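Local coordinates for protein truncated hemoglobin 4 (Chlamydomonas reinhardtii, PDB 6BME) that binds heme as the globin domain of a hexacoordinate truncated 2-on-2 hemoglobin, and probably binds oxygen, at residues A15-V19 and L94-G98. Residue numbers count along the deposited sequence, not the author numbering.
Sequences ATVDV and LKEMG
Met97 lays its side chain over one face of the 15-19 helical turn, its three chi angles all m, so that CE packs 3.7 Å from Ala15 CB and SD 4.1 Å from Val19 CG2, both apolar contacts, while CG makes a van der Waals approach of 3.4 Å to Thr16 OG1. Segment 15-19 is alpha-helical throughout, with Val19 N to Ala15 O at 3.0 Å; Ala15, Thr16 and Val19, spaced i, i+1 and i+4, form the face. The register sets the CA atoms of Thr16 and Met97 6.6 Å apart and those of Val19 and Glu96 8.5 Å apart. Thr16 (chi1 m) hydrogen-bonds through OG1 to Ala12 O, one turn earlier, while its CG2 meets Leu94 CD2 at 4.1 Å. In the 2-on-2 sandwich this is a B-G contact between the antiparallel pairs B/E and G/H: helix 10-25 (B) meets the C-terminal end of helix 80-96 (G), away from the heme. That end is a Schellman motif: Met97 leaves helical phi/psi (-86/7), Gly98 is C-prime at phi 74°, psi 25°, Gly98 N donates to Lys95 O at 2.9 Å, and Val99 N reaches back to Leu94 O. Leu94 (chi1 m, chi2 t) also packs within G/H, on Ile104 and Ala107. No hydrogen bond crosses between the segments, which bury 262 Å² together. Glu96 extends (chi1 m, chi2 t) past Val19, OE1 3.6 Å from Val19 CG1, and OE2 forms a salt bridge with Lys23.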
ATOM      1  N   ALA A  15       3.557   2.046  14.612  1.00 21.06           N
ATOM      2  CA  ALA A  15       2.660   0.961  14.985  1.00 20.39           C
ATOM      3  C   ALA A  15       1.736   0.606  13.835  1.00 18.83           C
ATOM      4  O   ALA A  15       1.495  -0.574  13.570  1.00 18.27           O
ATOM      5  CB  ALA A  15       1.850   1.342  16.224  1.00 21.72           C
ATOM      6  N   THR A  16       1.219   1.617  13.131  1.00 18.27           N
ATOM      7  CA  THR A  16       0.346   1.361  11.985  1.00 19.16           C
ATOM      8  C   THR A  16       1.084   0.602  10.891  1.00 24.23           C
ATOM      9  O   THR A  16       0.538  -0.337  10.296  1.00 15.00           O
ATOM     10  CB  THR A  16      -0.202   2.677  11.435  1.00 16.85           C
ATOM     11  OG1 THR A  16      -0.877   3.384  12.483  1.00 18.85           O
ATOM     12  CG2 THR A  16      -1.175   2.421  10.272  1.00 18.73           C
ATOM     13  N   VAL A  17       2.326   1.006  10.604  1.00 15.89           N
ATOM     14  CA  VAL A  17       3.133   0.310   9.603  1.00 15.02           C
ATOM     15  C   VAL A  17       3.316  -1.158   9.982  1.00 15.10           C
ATOM     16  O   VAL A  17       3.182  -2.054   9.135  1.00 14.19           O
ATOM     17  CB  VAL A  17       4.487   1.031   9.416  1.00 22.02           C
ATOM     18  CG1 VAL A  17       5.477   0.153   8.634  1.00 15.65           C
ATOM     19  CG2 VAL A  17       4.286   2.372   8.694  1.00 19.07           C
ATOM     20  N   ASP A  18       3.605  -1.432  11.260  1.00 16.33           N
ATOM     21  CA  ASP A  18       3.808  -2.814  11.693  1.00 16.70           C
ATOM     22  C   ASP A  18       2.535  -3.639  11.535  1.00 16.16           C
ATOM     23  O   ASP A  18       2.576  -4.771  11.034  1.00 15.92           O
ATOM     24  CB  ASP A  18       4.310  -2.852  13.137  1.00 31.55           C
ATOM     25  CG  ASP A  18       5.827  -2.730  13.229  1.00 39.62           C
ATOM     26  OD1 ASP A  18       6.486  -2.646  12.165  1.00 39.99           O
ATOM     27  OD2 ASP A  18       6.356  -2.715  14.360  1.00 40.18           O
ATOM     28  N   VAL A  19       1.393  -3.086  11.953  1.00 16.33           N
ATOM     29  CA  VAL A  19       0.115  -3.776  11.763  1.00 15.95           C
ATOM     30  C   VAL A  19      -0.080  -4.121  10.290  1.00 18.21           C
ATOM     31  O   VAL A  19      -0.387  -5.266   9.934  1.00 14.21           O
ATOM     32  CB  VAL A  19      -1.047  -2.910  12.281  1.00 17.54           C
ATOM     33  CG1 VAL A  19      -2.412  -3.477  11.793  1.00 15.90           C
ATOM     34  CG2 VAL A  19      -0.995  -2.784  13.801  1.00 18.16           C
ATOM     35  N   LEU A  94      -5.800   0.939   9.620  1.00 15.34           N
ATOM     36  CA  LEU A  94      -6.170   2.252  10.133  1.00 16.48           C
ATOM     37  C   LEU A  94      -7.286   2.148  11.170  1.00 23.28           C
ATOM     38  O   LEU A  94      -7.234   2.809  12.214  1.00 22.53           O
ATOM     39  CB  LEU A  94      -6.588   3.168   8.984  1.00 16.01           C
ATOM     40  CG  LEU A  94      -5.585   3.496   7.885  1.00 15.73           C
ATOM     41  CD1 LEU A  94      -6.260   4.350   6.812  1.00 15.29           C
ATOM     42  CD2 LEU A  94      -4.383   4.211   8.478  1.00 15.55           C
ATOM     43  N   LYS A  95      -8.298   1.315  10.904  1.00 22.04           N
ATOM     44  CA  LYS A  95      -9.394   1.146  11.854  1.00 20.95           C
ATOM     45  C   LYS A  95      -8.903   0.538  13.160  1.00 19.94           C
ATOM     46  O   LYS A  95      -9.312   0.968  14.246  1.00 20.75           O
ATOM     47  CB  LYS A  95     -10.496   0.272  11.245  1.00 20.02           C
ATOM     48  CG  LYS A  95     -11.089   0.830   9.971  1.00 19.31           C
ATOM     49  CD  LYS A  95     -12.054  -0.171   9.344  1.00 27.27           C
ATOM     50  CE  LYS A  95     -12.523   0.280   7.970  1.00 26.87           C
ATOM     51  NZ  LYS A  95     -13.342  -0.784   7.319  1.00 28.78           N
ATOM     52  N   GLU A  96      -8.046  -0.480  13.075  1.00 18.70           N
ATOM     53  CA  GLU A  96      -7.522  -1.116  14.280  1.00 23.53           C
ATOM     54  C   GLU A  96      -6.716  -0.151  15.137  1.00 23.23           C
ATOM     55  O   GLU A  96      -6.658  -0.307  16.364  1.00 21.74           O
ATOM     56  CB  GLU A  96      -6.675  -2.322  13.900  1.00 18.78           C
ATOM     57  CG  GLU A  96      -7.535  -3.444  13.348  1.00 26.22           C
ATOM     58  CD  GLU A  96      -6.725  -4.589  12.811  1.00 24.30           C
ATOM     59  OE1 GLU A  96      -5.537  -4.708  13.195  1.00 20.74           O
ATOM     60  OE2 GLU A  96      -7.287  -5.370  12.011  1.00 17.34           O
ATOM     61  N   MET A  97      -6.098   0.847  14.520  1.00 20.44           N
ATOM     62  CA  MET A  97      -5.345   1.863  15.241  1.00 20.71           C
ATOM     63  C   MET A  97      -6.227   3.012  15.722  1.00 26.54           C
ATOM     64  O   MET A  97      -5.706   4.006  16.240  1.00 24.53           O
ATOM     65  CB  MET A  97      -4.219   2.388  14.354  1.00 19.75           C
ATOM     66  CG  MET A  97      -3.168   1.331  14.019  1.00 18.94           C
ATOM     67  SD  MET A  97      -2.250   0.786  15.469  1.00 24.24           S
ATOM     68  CE  MET A  97      -1.672   2.354  16.099  1.00 23.51           C
ATOM     69  N   GLY A  98      -7.545   2.897  15.568  1.00 23.04           N
ATOM     70  CA  GLY A  98      -8.436   3.954  15.998  1.00 25.24           C
ATOM     71  C   GLY A  98      -8.444   5.185  15.123  1.00 28.26           C
ATOM     72  O   GLY A  98      -8.775   6.265  15.606  1.00 33.44           O
TER